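Local structure of acetone carboxylase alpha subunit (Xanthobacter autotrophicus Py2, 5M45) at residues T329-F334 against E379-K384. The protein is the alpha subunit of a carboxylase, a metal-containing member of the hydantoinase B/oxoprolinase family that occurs in a six-chain assembly. Numbering follows the deposited sequence.
Sequences TWRLDF and EFRLPK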
loop_
_atom_site.group_PDB
_atom_site.type_symbol
_atom_site.label_atom_id
_atom_site.label_comp_id
_atom_site.label_asym_id
_atom_site.label_seq_id
_atom_site.Cartn_x
_atom_site.Cartn_y
_atom_site.Cartn_z
ATOM N N THR A 329 35.592 14.759 -21.079
ATOM C CA THR A 329 34.702 14.572 -19.942
ATOM C C THR A 329 33.731 15.752 -19.878
ATOM O O THR A 329 34.002 16.829 -20.417
ATOM C CB THR A 329 35.464 14.437 -18.586
ATOM O OG1 THR A 329 36.274 15.581 -18.327
ATOM C CG2 THR A 329 36.356 13.181 -18.547
ATOM N N TRP A 330 32.611 15.553 -19.192
ATOM C CA TRP A 330 31.658 16.651 -18.967
ATOM C C TRP A 330 30.929 16.538 -17.618
ATOM O O TRP A 330 30.958 15.485 -16.975
ATOM C CB TRP A 330 30.712 16.862 -20.161
ATOM C CG TRP A 330 29.639 15.871 -20.378
ATOM C CD1 TRP A 330 29.712 14.519 -20.198
ATOM C CD2 TRP A 330 28.318 16.135 -20.853
ATOM N NE1 TRP A 330 28.507 13.936 -20.499
ATOM C CE2 TRP A 330 27.637 14.899 -20.909
ATOM C CE3 TRP A 330 27.632 17.302 -21.233
ATOM C CZ2 TRP A 330 26.319 14.802 -21.337
ATOM C CZ3 TRP A 330 26.312 17.213 -21.637
ATOM C CH2 TRP A 330 25.666 15.957 -21.708
ATOM N N ARG A 331 30.368 17.671 -17.173
ATOM C CA ARG A 331 29.858 17.815 -15.831
ATOM C C ARG A 331 28.579 18.643 -15.849
ATOM O O ARG A 331 28.508 19.673 -16.533
ATOM C CB ARG A 331 30.928 18.447 -14.926
ATOM C CG ARG A 331 30.529 18.664 -13.480
ATOM C CD ARG A 331 31.687 19.364 -12.737
ATOM N NE ARG A 331 31.392 19.574 -11.321
ATOM C CZ ARG A 331 31.475 18.649 -10.375
ATOM N NH1 ARG A 331 31.894 17.415 -10.656
ATOM N NH2 ARG A 331 31.132 18.959 -9.130
ATOM N N LEU A 332 27.577 18.182 -15.095
ATOM C CA LEU A 332 26.305 18.889 -14.952
ATOM C C LEU A 332 26.003 19.130 -13.477
ATOM O O LEU A 332 25.860 18.172 -12.718
ATOM C CB LEU A 332 25.191 18.111 -15.610
ATOM C CG LEU A 332 25.447 17.954 -17.119
ATOM C CD1 LEU A 332 25.973 16.577 -17.428
ATOM C CD2 LEU A 332 24.187 18.207 -17.945
ATOM N N ASP A 333 25.899 20.411 -13.088
ATOM C CA ASP A 333 25.762 20.834 -11.690
ATOM C C ASP A 333 24.445 21.601 -11.551
ATOM O O ASP A 333 24.240 22.616 -12.242
ATOM C CB ASP A 333 26.982 21.705 -11.327
ATOM C CG ASP A 333 27.017 22.126 -9.841
ATOM O OD1 ASP A 333 26.017 22.036 -9.110
ATOM O OD2 ASP A 333 28.104 22.561 -9.381
ATOM N N PHE A 334 23.565 21.121 -10.663
ATOM C CA PHE A 334 22.215 21.673 -10.451
ATOM C C PHE A 334 22.056 22.509 -9.155
ATOM O O PHE A 334 20.937 22.702 -8.675
ATOM C CB PHE A 334 21.175 20.549 -10.583
ATOM C CG PHE A 334 21.131 19.961 -11.981
ATOM C CD1 PHE A 334 22.030 18.962 -12.367
ATOM C CD2 PHE A 334 20.262 20.467 -12.939
ATOM C CE1 PHE A 334 22.017 18.461 -13.674
ATOM C CE2 PHE A 334 20.260 19.983 -14.237
ATOM C CZ PHE A 334 21.136 18.975 -14.606
ATOM N N GLU A 379 29.884 13.444 -15.158
ATOM C CA GLU A 379 29.853 13.806 -13.729
ATOM C C GLU A 379 28.548 14.572 -13.415
ATOM O O GLU A 379 28.160 15.454 -14.192
ATOM C CB GLU A 379 31.041 14.676 -13.352
ATOM C CG GLU A 379 32.408 14.011 -13.442
ATOM C CD GLU A 379 33.550 15.021 -13.348
ATOM O OE1 GLU A 379 34.621 14.679 -13.886
ATOM O OE2 GLU A 379 33.373 16.177 -12.876
ATOM N N PHE A 380 27.859 14.211 -12.315
ATOM C CA PHE A 380 26.628 14.884 -11.910
ATOM C C PHE A 380 26.744 15.405 -10.485
ATOM O O PHE A 380 27.259 14.713 -9.613
ATOM C CB PHE A 380 25.404 13.950 -11.973
ATOM C CG PHE A 380 25.158 13.276 -13.314
ATOM C CD1 PHE A 380 24.377 13.887 -14.299
ATOM C CD2 PHE A 380 25.613 11.970 -13.549
ATOM C CE1 PHE A 380 24.088 13.240 -15.499
ATOM C CE2 PHE A 380 25.319 11.313 -14.738
ATOM C CZ PHE A 380 24.571 11.967 -15.717
ATOM N N ARG A 381 26.268 16.635 -10.264
ATOM C CA ARG A 381 26.155 17.199 -8.912
ATOM C C ARG A 381 24.708 17.672 -8.644
ATOM O O ARG A 381 24.229 18.632 -9.279
ATOM C CB ARG A 381 27.174 18.330 -8.662
ATOM C CG ARG A 381 26.994 19.004 -7.303
ATOM C CD ARG A 381 28.211 19.801 -6.801
ATOM N NE ARG A 381 27.979 20.362 -5.454
ATOM C CZ ARG A 381 27.258 21.461 -5.165
ATOM N NH1 ARG A 381 26.690 22.198 -6.110
ATOM N NH2 ARG A 381 27.124 21.843 -3.897
ATOM N N LEU A 382 24.036 16.978 -7.716
ATOM C CA LEU A 382 22.654 17.236 -7.337
ATOM C C LEU A 382 22.594 17.462 -5.828
ATOM O O LEU A 382 22.647 16.497 -5.049
ATOM C CB LEU A 382 21.733 16.051 -7.689
ATOM C CG LEU A 382 21.783 15.315 -9.036
ATOM C CD1 LEU A 382 20.594 14.358 -9.217
ATOM C CD2 LEU A 382 21.858 16.269 -10.166
ATOM N N PRO A 383 22.500 18.730 -5.394
ATOM C CA PRO A 383 22.567 18.954 -3.954
ATOM C C PRO A 383 21.459 18.228 -3.177
ATOM O O PRO A 383 20.330 18.184 -3.642
ATOM C CB PRO A 383 22.460 20.471 -3.832
ATOM C CG PRO A 383 23.065 20.959 -5.087
ATOM C CD PRO A 383 22.552 19.989 -6.139
ATOM N N LYS A 384 21.817 17.634 -2.039
ATOM C CA LYS A 384 20.877 16.850 -1.219
ATOM C C LYS A 384 19.773 17.734 -0.663
ATOM O O LYS A 384 20.029 18.782 -0.089
ATOM C CB LYS A 384 21.655 16.150 -0.060
ATOM C CG LYS A 384 20.899 15.086 0.750
ATOM C CD LYS A 384 20.386 13.926 -0.106
ATOM C CE LYS A 384 19.790 12.795 0.755
ATOM N NZ LYS A 384 19.195 11.717 -0.087
#
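Arg-331 and Glu-379 face each other as a cross-strand pair, their side chains crossing at a slant on the polar face of the sheet, which they share with Asp-333 and Arg-381. NH1 of Arg-331 gives a salt-bridging hydrogen bond of 2.9 Å to OE2 of Glu-379, reaching that oxygen on its anti side. The carboxylate meets the edge of the guanidinium, the two planes 70° apart. Anti to its backbone N (chi1 180°), CG of Arg-331 lies beside CB of Glu-379. Both ends are shared: Arg-325 also holds Glu-379, and Glu-775 holds Arg-331.

Two residues on, charge order is reversed. Asp-333 and Arg-381 run side by side, pointing the same way, and NH1 of Arg-381 binds the syn lone pair of Asp-333 OD1 at 3.1 Å. Arg-727 takes the other carboxylate oxygen and Glu-335 bridges the same NH1 of Arg-381. NH2 of Arg-331 comes within 5.0 Å of NE of Arg-381, a closeness of like charge that the surrounding carboxylates would offset.

These pairs ride on two parallel neighbours, 330-333 and 378-381, the latter the last of four strands in a mixed sheet, with the backbone of Glu-775 bonded along its far side. Glu-379 bonds through N to Trp-330 O and through O to Leu-332 N, while Arg-381 likewise spans Leu-332 O and Phe-334 N.

Trp-330, Leu-332 and Phe-380 are buried on the other face, where helices 349-361 and 257-282 pack, hence their apolar character. CD1 of Leu-332 sits over the centre of the Trp-330 ring, 4.0 Å above its plane, and approaches CE1 of Phe-380 at 4.3 Å. Beyond the strands, CD2 of Leu-382 touches CD1 of Phe-334 at 3.5 Å, while the carbonyl oxygen of Arg-381 lies in plane at that ring's edge.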